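Local structure of conserved hypothetical protein (Streptococcus pneumoniae, 2GK4) at residues A[4-9]-A[85-90]. The protein is of uncertain function but belongs to the DNA/pantothenate metabolism flavoproteins, and so probably acts in coenzyme A biosynthesis. Numbering follows the deposited sequence.
Sequences MKILVT and YQVLIH
Tyr85 stands its ring with an edge toward Ile6 N of strand 5-9: Leu7 CD1 sits over one face, Leu7 CB packs 3.7 Å from Tyr85 CG, and Lys5 CB approaches Tyr85 CD2 obliquely at 3.5 Å. The ring thus fills the groove between the two side chains. Further along the same face, Leu7 lies beside Leu88, its CG 3.9 Å from Leu88 CD1. On the other face, with chi2 at -72°, Ile6 CD1 turns onto Val87 CB at 3.7 Å, while CG2 meets Ile89 CD1. Helix 30-41 covers this ridge, Leu39 touching both isoleucines. At the strand entrance, a bend at chi2 (66°) brings Gln86 CD round toward Lys5, and OE1 accepts a nearly straight, in-plane bond from Lys5 N at 2.7 Å; Met4 CE closes against Gln86 CB. Beyond it runs a parallel ladder: Leu7 N to Val87 O, Ile89 N to Leu7 O and Thr9 N to Ile89 O. Strands 5-9 and 87-90 are neighbours within the 3-2-1-4-5 parallel order of a Rossmann-like sheet; Ile6 and Val8 pair with strand 45-50. The side-chain carbonyl of Gln86 thus stands in for a backbone acceptor at Lys5 N, while Lys5 O takes Gln86 N and, weakly, Val87 N, between an apolar face (Ile6, Val8, Val87, Ile89) and a mixed one.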
loop_
_atom_site.group_PDB
_atom_site.type_symbol
_atom_site.label_atom_id
_atom_site.label_comp_id
_atom_site.label_asym_id
_atom_site.label_seq_id
_atom_site.Cartn_x
_atom_site.Cartn_y
_atom_site.Cartn_z
HETATM N N MSE A 4 20.627 11.693 -26.395
HETATM C CA MSE A 4 20.732 11.379 -24.976
HETATM C C MSE A 4 19.463 10.720 -24.424
HETATM O O MSE A 4 18.347 11.146 -24.699
HETATM C CB MSE A 4 21.331 12.537 -24.161
HETATM C CG MSE A 4 20.449 13.480 -23.397
HETATM SE SE MSE A 4 21.631 14.821 -22.528
HETATM C CE MSE A 4 23.340 14.070 -22.740
ATOM N N LYS A 5 19.674 9.618 -23.718
ATOM C CA LYS A 5 18.611 8.763 -23.232
ATOM C C LYS A 5 18.379 9.142 -21.779
ATOM O O LYS A 5 19.346 9.358 -21.028
ATOM C CB LYS A 5 19.046 7.304 -23.313
ATOM C CG LYS A 5 19.255 6.762 -24.736
ATOM C CD LYS A 5 19.625 5.289 -24.662
ATOM C CE LYS A 5 19.871 4.682 -26.037
ATOM N NZ LYS A 5 20.236 3.234 -25.905
ATOM N N ILE A 6 17.112 9.242 -21.395
ATOM C CA ILE A 6 16.757 9.729 -20.062
ATOM C C ILE A 6 16.148 8.620 -19.203
ATOM O O ILE A 6 15.188 7.980 -19.602
ATOM C CB ILE A 6 15.734 10.898 -20.143
ATOM C CG1 ILE A 6 16.055 11.862 -21.306
ATOM C CG2 ILE A 6 15.630 11.613 -18.797
ATOM C CD1 ILE A 6 17.252 12.716 -21.117
ATOM N N LEU A 7 16.704 8.427 -18.000
ATOM C CA LEU A 7 16.156 7.508 -17.034
ATOM C C LEU A 7 15.362 8.322 -16.015
ATOM O O LEU A 7 15.829 9.340 -15.505
ATOM C CB LEU A 7 17.318 6.751 -16.337
ATOM C CG LEU A 7 17.016 5.614 -15.345
ATOM C CD1 LEU A 7 16.254 4.451 -16.016
ATOM C CD2 LEU A 7 18.350 5.147 -14.782
ATOM N N VAL A 8 14.132 7.900 -15.758
ATOM C CA VAL A 8 13.260 8.627 -14.861
ATOM C C VAL A 8 12.730 7.665 -13.833
ATOM O O VAL A 8 12.420 6.491 -14.157
ATOM C CB VAL A 8 12.068 9.333 -15.630
ATOM C CG1 VAL A 8 11.152 10.060 -14.648
ATOM C CG2 VAL A 8 12.571 10.288 -16.758
ATOM N N THR A 9 12.632 8.111 -12.574
ATOM C CA THR A 9 11.915 7.310 -11.591
ATOM C C THR A 9 10.708 8.079 -11.077
ATOM O O THR A 9 10.725 9.330 -10.973
ATOM C CB THR A 9 12.782 6.874 -10.358
ATOM O OG1 THR A 9 13.040 8.015 -9.519
ATOM C CG2 THR A 9 14.149 6.238 -10.796
ATOM N N TYR A 85 22.303 5.345 -19.486
ATOM C CA TYR A 85 21.531 6.602 -19.657
ATOM C C TYR A 85 22.420 7.801 -19.409
ATOM O O TYR A 85 23.411 7.705 -18.687
ATOM C CB TYR A 85 20.252 6.602 -18.763
ATOM C CG TYR A 85 19.287 5.547 -19.292
ATOM C CD1 TYR A 85 19.455 4.204 -18.965
ATOM C CD2 TYR A 85 18.280 5.894 -20.190
ATOM C CE1 TYR A 85 18.614 3.220 -19.501
ATOM C CE2 TYR A 85 17.435 4.906 -20.753
ATOM C CZ TYR A 85 17.612 3.582 -20.398
ATOM O OH TYR A 85 16.802 2.594 -20.952
ATOM N N GLN A 86 22.057 8.935 -20.010
ATOM C CA GLN A 86 22.861 10.156 -19.908
ATOM C C GLN A 86 22.299 11.152 -18.869
ATOM O O GLN A 86 22.985 12.094 -18.414
ATOM C CB GLN A 86 22.947 10.830 -21.259
ATOM C CG GLN A 86 23.820 10.082 -22.285
ATOM C CD GLN A 86 23.225 8.748 -22.679
ATOM O OE1 GLN A 86 22.105 8.683 -23.198
ATOM N NE2 GLN A 86 23.961 7.668 -22.411
ATOM N N VAL A 87 21.047 10.928 -18.489
ATOM C CA VAL A 87 20.395 11.739 -17.462
ATOM C C VAL A 87 19.559 10.832 -16.585
ATOM O O VAL A 87 18.917 9.906 -17.090
ATOM C CB VAL A 87 19.455 12.804 -18.109
ATOM C CG1 VAL A 87 18.712 13.629 -17.012
ATOM C CG2 VAL A 87 20.237 13.690 -19.053
ATOM N N LEU A 88 19.584 11.102 -15.278
ATOM C CA LEU A 88 18.652 10.454 -14.315
ATOM C C LEU A 88 17.821 11.547 -13.613
ATOM O O LEU A 88 18.365 12.445 -12.980
ATOM C CB LEU A 88 19.419 9.603 -13.274
ATOM C CG LEU A 88 18.583 9.135 -12.072
ATOM C CD1 LEU A 88 17.369 8.258 -12.530
ATOM C CD2 LEU A 88 19.461 8.356 -11.100
ATOM N N ILE A 89 16.499 11.434 -13.724
ATOM C CA ILE A 89 15.590 12.289 -13.007
ATOM C C ILE A 89 14.919 11.440 -11.967
ATOM O O ILE A 89 14.023 10.656 -12.275
ATOM C CB ILE A 89 14.545 12.971 -13.944
ATOM C CG1 ILE A 89 15.251 13.765 -15.016
ATOM C CG2 ILE A 89 13.555 13.810 -13.110
ATOM C CD1 ILE A 89 14.272 14.294 -16.133
ATOM N N HIS A 90 15.418 11.561 -10.740
ATOM C CA HIS A 90 14.972 10.696 -9.666
ATOM C C HIS A 90 13.843 11.342 -8.871
ATOM O O HIS A 90 14.093 12.155 -7.955
ATOM C CB HIS A 90 16.146 10.321 -8.743
ATOM C CG HIS A 90 15.745 9.358 -7.671
ATOM N ND1 HIS A 90 16.043 9.545 -6.337
ATOM C CD2 HIS A 90 15.006 8.227 -7.742
ATOM C CE1 HIS A 90 15.546 8.537 -5.637
ATOM N NE2 HIS A 90 14.903 7.732 -6.469
#